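Local coordinates for protein endoglucanase (Clostridium thermocellum, PDB 2YIK) that probably hydrolyses the internal glycosidic bonds of cellulose as a family 9 glycoside hydrolase, at residues 299-309 with 343-353. Residues are numbered along the deposited sequence; the frame is centred on the assembly and turned at random.
Sequences LDEAFKYYDYY and FEDRYKRASNK. With CA (calcium ion), chain B.
Tyr347 OH donates to the backbone O of Tyr306 over 2.6 Å, reaching it from above the carbonyl plane, and accepts from Lys353 NZ at 3.0 Å. A bend at the last torsion of Lys353 turns its ammonium back to this hydroxyl, to Ser351 OG and to a water that also takes the N-H of Tyr308. Ser351 OG in turn donates to Tyr347 O, so a chain of bonds runs from the Tyr347 hydroxyl to its own carbonyl. With CG anti to N (chi1 170°), the Tyr347 ring reaches the turn after helix 299-305: it meets Phe303 offset edge-to-face, its edge toward the Phe303 face, while Tyr306 CD2 rests over one of its own faces. Segments 299-305 and 343-350, parts of longer helices at the periphery of the family 9 (alpha/alpha)6-barrel domain, cross at -55° with axes 8.2 Å apart. Phe303 is the knob, set in a hole of Phe343, Arg346, Tyr347 and Ala350; Tyr347 CB sits over the centre of its ring at 3.8 Å, and Leu299 CG covers the opposite face. Leu299 CD2 lies over the Phe343 ring in a CH-pi contact, 3.9 Å from the centroid. Arg346 NH2 makes a nearly straight salt-bridge hydrogen bond (166°) to Asp300 OD1, 2.9 Å away, from above the carboxylate plane, and another salt bridge with Glu296. Glu344, its CB directed away from 299-309, chelates calcium through both carboxylate oxygens, alongside Asn333, Asp337 and Ser340.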
ATOM      1  N   LEU A 299     -21.335   3.395  -6.485  1.00 25.21           N
ATOM      2  CA  LEU A 299     -21.869   2.538  -5.441  1.00 26.64           C
ATOM      3  C   LEU A 299     -22.533   1.326  -6.089  1.00 26.80           C
ATOM      4  O   LEU A 299     -22.466   0.215  -5.554  1.00 24.64           O
ATOM      5  CB  LEU A 299     -22.883   3.291  -4.581  1.00 26.94           C
ATOM      6  CG  LEU A 299     -23.244   2.583  -3.269  1.00 29.20           C
ATOM      7  CD1 LEU A 299     -21.997   2.441  -2.377  1.00 26.51           C
ATOM      8  CD2 LEU A 299     -24.331   3.387  -2.554  1.00 28.24           C
ATOM      9  N   ASP A 300     -23.166   1.539  -7.246  1.00 27.48           N
ATOM     10  CA  ASP A 300     -23.820   0.450  -7.969  1.00 27.35           C
ATOM     11  C   ASP A 300     -22.779  -0.556  -8.452  1.00 27.74           C
ATOM     12  O   ASP A 300     -23.029  -1.761  -8.469  1.00 27.78           O
ATOM     13  CB  ASP A 300     -24.594   0.966  -9.189  1.00 29.95           C
ATOM     14  CG  ASP A 300     -25.872   1.697  -8.815  1.00 32.01           C
ATOM     15  OD1 ASP A 300     -26.427   1.429  -7.731  1.00 32.32           O
ATOM     16  OD2 ASP A 300     -26.335   2.532  -9.622  1.00 34.82           O
ATOM     17  N   GLU A 301     -21.617  -0.060  -8.865  1.00 26.53           N
ATOM     18  CA  GLU A 301     -20.562  -0.949  -9.324  1.00 26.62           C
ATOM     19  C   GLU A 301     -19.987  -1.719  -8.138  1.00 26.19           C
ATOM     20  O   GLU A 301     -19.664  -2.901  -8.258  1.00 26.58           O
ATOM     21  CB  GLU A 301     -19.457  -0.161 -10.031  1.00 26.36           C
ATOM     22  CG  GLU A 301     -19.831   0.280 -11.445  1.00 29.11           C
ATOM     23  CD  GLU A 301     -20.208  -0.891 -12.335  1.00 31.00           C
ATOM     24  OE1 GLU A 301     -19.343  -1.748 -12.623  1.00 33.29           O
ATOM     25  OE2 GLU A 301     -21.382  -0.965 -12.741  1.00 32.96           O
ATOM     26  N   ALA A 302     -19.867  -1.053  -6.993  1.00 24.45           N
ATOM     27  CA  ALA A 302     -19.340  -1.710  -5.805  1.00 25.20           C
ATOM     28  C   ALA A 302     -20.293  -2.819  -5.367  1.00 25.18           C
ATOM     29  O   ALA A 302     -19.869  -3.939  -5.083  1.00 26.15           O
ATOM     30  CB  ALA A 302     -19.148  -0.705  -4.681  1.00 24.30           C
ATOM     31  N   PHE A 303     -21.584  -2.508  -5.333  1.00 24.54           N
ATOM     32  CA  PHE A 303     -22.586  -3.480  -4.922  1.00 25.62           C
ATOM     33  C   PHE A 303     -22.684  -4.664  -5.875  1.00 25.23           C
ATOM     34  O   PHE A 303     -22.992  -5.770  -5.453  1.00 25.20           O
ATOM     35  CB  PHE A 303     -23.964  -2.817  -4.782  1.00 24.36           C
ATOM     36  CG  PHE A 303     -24.094  -1.915  -3.575  1.00 25.00           C
ATOM     37  CD1 PHE A 303     -23.122  -1.907  -2.575  1.00 24.91           C
ATOM     38  CD2 PHE A 303     -25.216  -1.104  -3.419  1.00 23.65           C
ATOM     39  CE1 PHE A 303     -23.265  -1.113  -1.433  1.00 21.98           C
ATOM     40  CE2 PHE A 303     -25.372  -0.307  -2.282  1.00 23.62           C
ATOM     41  CZ  PHE A 303     -24.393  -0.311  -1.286  1.00 24.25           C
ATOM     42  N   LYS A 304     -22.410  -4.432  -7.155  1.00 26.11           N
ATOM     43  CA  LYS A 304     -22.470  -5.492  -8.159  1.00 27.15           C
ATOM     44  C   LYS A 304     -21.443  -6.608  -7.920  1.00 27.06           C
ATOM     45  O   LYS A 304     -21.724  -7.779  -8.163  1.00 26.65           O
ATOM     46  CB  LYS A 304     -22.257  -4.893  -9.558  1.00 29.00           C
ATOM     47  CG  LYS A 304     -22.437  -5.869 -10.729  1.00 32.03           C
ATOM     48  CD  LYS A 304     -22.357  -5.149 -12.095  1.00 36.27           C
ATOM     49  CE  LYS A 304     -23.382  -4.009 -12.198  1.00 40.76           C
ATOM     50  NZ  LYS A 304     -23.357  -3.262 -13.515  1.00 44.36           N
ATOM     51  N   TYR A 305     -20.263  -6.255  -7.422  1.00 26.15           N
ATOM     52  CA  TYR A 305     -19.222  -7.253  -7.219  1.00 26.62           C
ATOM     53  C   TYR A 305     -18.799  -7.523  -5.777  1.00 26.26           C
ATOM     54  O   TYR A 305     -18.043  -8.456  -5.529  1.00 27.36           O
ATOM     55  CB  TYR A 305     -17.992  -6.872  -8.047  1.00 26.60           C
ATOM     56  CG  TYR A 305     -18.269  -6.760  -9.533  1.00 28.68           C
ATOM     57  CD1 TYR A 305     -18.415  -7.901 -10.327  1.00 29.82           C
ATOM     58  CD2 TYR A 305     -18.401  -5.511 -10.142  1.00 29.84           C
ATOM     59  CE1 TYR A 305     -18.683  -7.799 -11.697  1.00 31.00           C
ATOM     60  CE2 TYR A 305     -18.668  -5.395 -11.508  1.00 30.91           C
ATOM     61  CZ  TYR A 305     -18.808  -6.542 -12.279  1.00 31.67           C
ATOM     62  OH  TYR A 305     -19.067  -6.430 -13.628  1.00 33.24           O
ATOM     63  N   TYR A 306     -19.292  -6.726  -4.836  1.00 25.45           N
ATOM     64  CA  TYR A 306     -18.941  -6.894  -3.429  1.00 24.94           C
ATOM     65  C   TYR A 306     -19.301  -8.264  -2.849  1.00 25.80           C
ATOM     66  O   TYR A 306     -20.466  -8.667  -2.845  1.00 26.09           O
ATOM     67  CB  TYR A 306     -19.597  -5.792  -2.587  1.00 24.34           C
ATOM     68  CG  TYR A 306     -19.311  -5.872  -1.093  1.00 24.99           C
ATOM     69  CD1 TYR A 306     -18.015  -6.096  -0.618  1.00 24.81           C
ATOM     70  CD2 TYR A 306     -20.330  -5.682  -0.153  1.00 24.25           C
ATOM     71  CE1 TYR A 306     -17.740  -6.129   0.758  1.00 24.52           C
ATOM     72  CE2 TYR A 306     -20.067  -5.711   1.227  1.00 24.89           C
ATOM     73  CZ  TYR A 306     -18.768  -5.937   1.673  1.00 24.98           C
ATOM     74  OH  TYR A 306     -18.489  -5.994   3.028  1.00 23.46           O
ATOM     75  N   ASP A 307     -18.285  -8.972  -2.362  1.00 25.27           N
ATOM     76  CA  ASP A 307     -18.458 -10.292  -1.755  1.00 24.33           C
ATOM     77  C   ASP A 307     -18.591 -10.058  -0.249  1.00 24.06           C
ATOM     78  O   ASP A 307     -17.597  -9.923   0.462  1.00 22.66           O
ATOM     79  CB  ASP A 307     -17.233 -11.171  -2.061  1.00 25.76           C
ATOM     80  CG  ASP A 307     -17.376 -12.603  -1.538  1.00 27.37           C
ATOM     81  OD1 ASP A 307     -18.358 -12.888  -0.815  1.00 27.81           O
ATOM     82  OD2 ASP A 307     -16.497 -13.439  -1.845  1.00 27.41           O
ATOM     83  N   TYR A 308     -19.831  -9.995   0.220  1.00 23.07           N
ATOM     84  CA  TYR A 308     -20.134  -9.756   1.631  1.00 23.80           C
ATOM     85  C   TYR A 308     -19.535 -10.825   2.536  1.00 24.54           C
ATOM     86  O   TYR A 308     -19.312 -10.589   3.719  1.00 24.14           O
ATOM     87  CB  TYR A 308     -21.657  -9.718   1.813  1.00 24.55           C
ATOM     88  CG  TYR A 308     -22.157  -9.349   3.193  1.00 23.93           C
ATOM     89  CD1 TYR A 308     -22.157  -8.025   3.632  1.00 23.78           C
ATOM     90  CD2 TYR A 308     -22.678 -10.327   4.045  1.00 24.55           C
ATOM     91  CE1 TYR A 308     -22.673  -7.682   4.881  1.00 23.33           C
ATOM     92  CE2 TYR A 308     -23.190  -9.996   5.291  1.00 21.59           C
ATOM     93  CZ  TYR A 308     -23.187  -8.673   5.701  1.00 22.39           C
ATOM     94  OH  TYR A 308     -23.715  -8.334   6.924  1.00 23.75           O
ATOM     95  N   TYR A 309     -19.277 -11.998   1.968  1.00 24.24           N
ATOM     96  CA  TYR A 309     -18.734 -13.121   2.727  1.00 25.29           C
ATOM     97  C   TYR A 309     -17.211 -13.148   2.830  1.00 24.61           C
ATOM     98  O   TYR A 309     -16.659 -13.899   3.625  1.00 24.08           O
ATOM     99  CB  TYR A 309     -19.229 -14.441   2.114  1.00 25.92           C
ATOM    100  CG  TYR A 309     -20.733 -14.464   1.941  1.00 29.61           C
ATOM    101  CD1 TYR A 309     -21.578 -14.225   3.028  1.00 30.35           C
ATOM    102  CD2 TYR A 309     -21.314 -14.646   0.679  1.00 29.07           C
ATOM    103  CE1 TYR A 309     -22.974 -14.156   2.869  1.00 33.78           C
ATOM    104  CE2 TYR A 309     -22.707 -14.575   0.505  1.00 34.04           C
ATOM    105  CZ  TYR A 309     -23.531 -14.326   1.605  1.00 34.97           C
ATOM    106  OH  TYR A 309     -24.901 -14.225   1.432  1.00 37.32           O
ATOM    107  N   PHE A 343     -29.414   1.359   1.218  1.00 26.43           N
ATOM    108  CA  PHE A 343     -28.160   0.811   0.704  1.00 24.66           C
ATOM    109  C   PHE A 343     -28.123  -0.710   0.857  1.00 24.18           C
ATOM    110  O   PHE A 343     -27.694  -1.421  -0.049  1.00 24.31           O
ATOM    111  CB  PHE A 343     -26.956   1.438   1.427  1.00 25.56           C
ATOM    112  CG  PHE A 343     -26.645   2.861   1.008  1.00 25.48           C
ATOM    113  CD1 PHE A 343     -27.561   3.619   0.275  1.00 26.65           C
ATOM    114  CD2 PHE A 343     -25.440   3.455   1.389  1.00 25.30           C
ATOM    115  CE1 PHE A 343     -27.280   4.951  -0.070  1.00 27.59           C
ATOM    116  CE2 PHE A 343     -25.148   4.783   1.051  1.00 26.90           C
ATOM    117  CZ  PHE A 343     -26.069   5.532   0.321  1.00 26.91           C
ATOM    118  N   GLU A 344     -28.576  -1.208   2.003  1.00 24.73           N
ATOM    119  CA  GLU A 344     -28.585  -2.647   2.239  1.00 26.17           C
ATOM    120  C   GLU A 344     -29.471  -3.369   1.226  1.00 26.32           C
ATOM    121  O   GLU A 344     -29.078  -4.389   0.657  1.00 27.23           O
ATOM    122  CB  GLU A 344     -29.078  -2.976   3.656  1.00 26.61           C
ATOM    123  CG  GLU A 344     -28.128  -2.579   4.772  1.00 25.91           C
ATOM    124  CD  GLU A 344     -28.232  -1.118   5.113  1.00 27.01           C
ATOM    125  OE1 GLU A 344     -28.946  -0.388   4.385  1.00 27.03           O
ATOM    126  OE2 GLU A 344     -27.598  -0.697   6.099  1.00 25.68           O
ATOM    127  N   ASP A 345     -30.670  -2.841   1.006  1.00 26.23           N
ATOM    128  CA  ASP A 345     -31.587  -3.461   0.066  1.00 27.69           C
ATOM    129  C   ASP A 345     -31.112  -3.335  -1.373  1.00 26.44           C
ATOM    130  O   ASP A 345     -31.367  -4.222  -2.186  1.00 27.58           O
ATOM    131  CB  ASP A 345     -32.992  -2.880   0.234  1.00 27.14           C
ATOM    132  CG  ASP A 345     -33.612  -3.263   1.560  1.00 30.39           C
ATOM    133  OD1 ASP A 345     -33.119  -4.234   2.182  1.00 27.89           O
ATOM    134  OD2 ASP A 345     -34.594  -2.607   1.980  1.00 29.88           O
ATOM    135  N   ARG A 346     -30.424  -2.242  -1.689  1.00 26.60           N
ATOM    136  CA  ARG A 346     -29.885  -2.050  -3.034  1.00 26.77           C
ATOM    137  C   ARG A 346     -28.771  -3.075  -3.240  1.00 26.39           C
ATOM    138  O   ARG A 346     -28.646  -3.678  -4.313  1.00 26.63           O
ATOM    139  CB  ARG A 346     -29.321  -0.631  -3.202  1.00 28.03           C
ATOM    140  CG  ARG A 346     -30.360   0.436  -3.583  1.00 30.22           C
ATOM    141  CD  ARG A 346     -29.752   1.842  -3.547  1.00 31.64           C
ATOM    142  NE  ARG A 346     -28.664   2.030  -4.510  1.00 31.09           N
ATOM    143  CZ  ARG A 346     -27.828   3.068  -4.505  1.00 33.34           C
ATOM    144  NH1 ARG A 346     -27.952   4.016  -3.585  1.00 33.68           N
ATOM    145  NH2 ARG A 346     -26.864   3.161  -5.417  1.00 31.93           N
ATOM    146  N   TYR A 347     -27.959  -3.277  -2.207  1.00 26.17           N
ATOM    147  CA  TYR A 347     -26.877  -4.247  -2.311  1.00 25.63           C
ATOM    148  C   TYR A 347     -27.421  -5.668  -2.503  1.00 25.82           C
ATOM    149  O   TYR A 347     -26.895  -6.437  -3.309  1.00 25.52           O
ATOM    150  CB  TYR A 347     -25.972  -4.198  -1.078  1.00 23.96           C
ATOM    151  CG  TYR A 347     -24.992  -5.352  -1.061  1.00 24.39           C
ATOM    152  CD1 TYR A 347     -24.088  -5.539  -2.108  1.00 22.13           C
ATOM    153  CD2 TYR A 347     -25.031  -6.308  -0.045  1.00 24.11           C
ATOM    154  CE1 TYR A 347     -23.253  -6.654  -2.150  1.00 23.63           C
ATOM    155  CE2 TYR A 347     -24.201  -7.427  -0.076  1.00 25.19           C
ATOM    156  CZ  TYR A 347     -23.316  -7.595  -1.134  1.00 25.54           C
ATOM    157  OH  TYR A 347     -22.514  -8.708  -1.175  1.00 25.51           O
ATOM    158  N   LYS A 348     -28.472  -6.020  -1.767  1.00 26.24           N
ATOM    159  CA  LYS A 348     -29.057  -7.350  -1.909  1.00 27.86           C
ATOM    160  C   LYS A 348     -29.569  -7.557  -3.333  1.00 28.74           C
ATOM    161  O   LYS A 348     -29.352  -8.614  -3.929  1.00 28.33           O
ATOM    162  CB  LYS A 348     -30.196  -7.546  -0.914  1.00 26.94           C
ATOM    163  CG  LYS A 348     -29.736  -7.642   0.525  1.00 27.61           C
ATOM    164  CD  LYS A 348     -30.921  -7.788   1.460  1.00 27.86           C
ATOM    165  CE  LYS A 348     -30.923  -6.700   2.509  1.00 26.91           C
ATOM    166  NZ  LYS A 348     -31.995  -6.869   3.518  1.00 28.29           N
ATOM    167  N   ARG A 349     -30.241  -6.547  -3.878  1.00 30.08           N
ATOM    168  CA  ARG A 349     -30.762  -6.638  -5.239  1.00 30.49           C
ATOM    169  C   ARG A 349     -29.617  -6.789  -6.232  1.00 30.79           C
ATOM    170  O   ARG A 349     -29.702  -7.568  -7.176  1.00 30.75           O
ATOM    171  CB  ARG A 349     -31.597  -5.393  -5.593  1.00 30.39           C
ATOM    172  CG  ARG A 349     -33.063  -5.455  -5.145  1.00 33.59           C
ATOM    173  CD  ARG A 349     -33.889  -4.298  -5.732  1.00 33.53           C
ATOM    174  NE  ARG A 349     -33.560  -3.015  -5.111  1.00 35.14           N
ATOM    175  CZ  ARG A 349     -34.043  -2.602  -3.941  1.00 36.29           C
ATOM    176  NH1 ARG A 349     -34.909  -3.355  -3.266  1.00 36.04           N
ATOM    177  NH2 ARG A 349     -33.679  -1.424  -3.454  1.00 34.98           N
ATOM    178  N   ALA A 350     -28.536  -6.052  -5.997  1.00 31.49           N
ATOM    179  CA  ALA A 350     -27.369  -6.068  -6.878  1.00 31.80           C
ATOM    180  C   ALA A 350     -26.554  -7.363  -6.880  1.00 32.67           C
ATOM    181  O   ALA A 350     -25.980  -7.734  -7.899  1.00 32.97           O
ATOM    182  CB  ALA A 350     -26.454  -4.896  -6.526  1.00 31.56           C
ATOM    183  N   SER A 351     -26.489  -8.043  -5.741  1.00 33.02           N
ATOM    184  CA  SER A 351     -25.710  -9.277  -5.630  1.00 34.46           C
ATOM    185  C   SER A 351     -26.645 -10.471  -5.501  1.00 35.11           C
ATOM    186  O   SER A 351     -26.254 -11.526  -5.008  1.00 35.82           O
ATOM    187  CB  SER A 351     -24.810  -9.200  -4.391  1.00 32.88           C
ATOM    188  OG  SER A 351     -25.591  -9.038  -3.215  1.00 31.81           O
ATOM    189  N   ASN A 352     -27.870 -10.278  -5.982  1.00 36.93           N
ATOM    190  CA  ASN A 352     -28.977 -11.232  -5.920  1.00 37.61           C
ATOM    191  C   ASN A 352     -29.071 -12.151  -4.708  1.00 35.93           C
ATOM    192  O   ASN A 352     -28.913 -13.374  -4.776  1.00 34.27           O
ATOM    193  CB  ASN A 352     -29.144 -12.023  -7.231  1.00 42.32           C
ATOM    194  CG  ASN A 352     -27.905 -12.757  -7.648  1.00 46.39           C
ATOM    195  OD1 ASN A 352     -27.497 -13.726  -7.006  1.00 50.43           O
ATOM    196  ND2 ASN A 352     -27.291 -12.307  -8.745  1.00 48.75           N
ATOM    197  N   LYS A 353     -29.361 -11.492  -3.592  1.00 33.67           N
ATOM    198  CA  LYS A 353     -29.577 -12.099  -2.296  1.00 31.51           C
ATOM    199  C   LYS A 353     -31.058 -11.820  -2.063  1.00 31.56           C
ATOM    200  O   LYS A 353     -31.621 -10.909  -2.680  1.00 29.98           O
ATOM    201  CB  LYS A 353     -28.769 -11.377  -1.217  1.00 30.22           C
ATOM    202  CG  LYS A 353     -27.273 -11.611  -1.265  1.00 28.93           C
ATOM    203  CD  LYS A 353     -26.564 -10.820  -0.174  1.00 30.00           C
ATOM    204  CE  LYS A 353     -25.093 -11.200  -0.087  1.00 27.86           C
ATOM    205  NZ  LYS A 353     -24.420 -11.041  -1.401  1.00 27.09           N
TER
HETATM  206 CA    CA B1332     -28.428   1.832   5.756  1.00 29.23          CA
HETATM  207  O   HOH W   1     -21.754 -11.699  -1.565  1.00 31.41           O
HETATM  208  O   HOH W   2     -27.954   1.573   8.335  1.00 24.57           O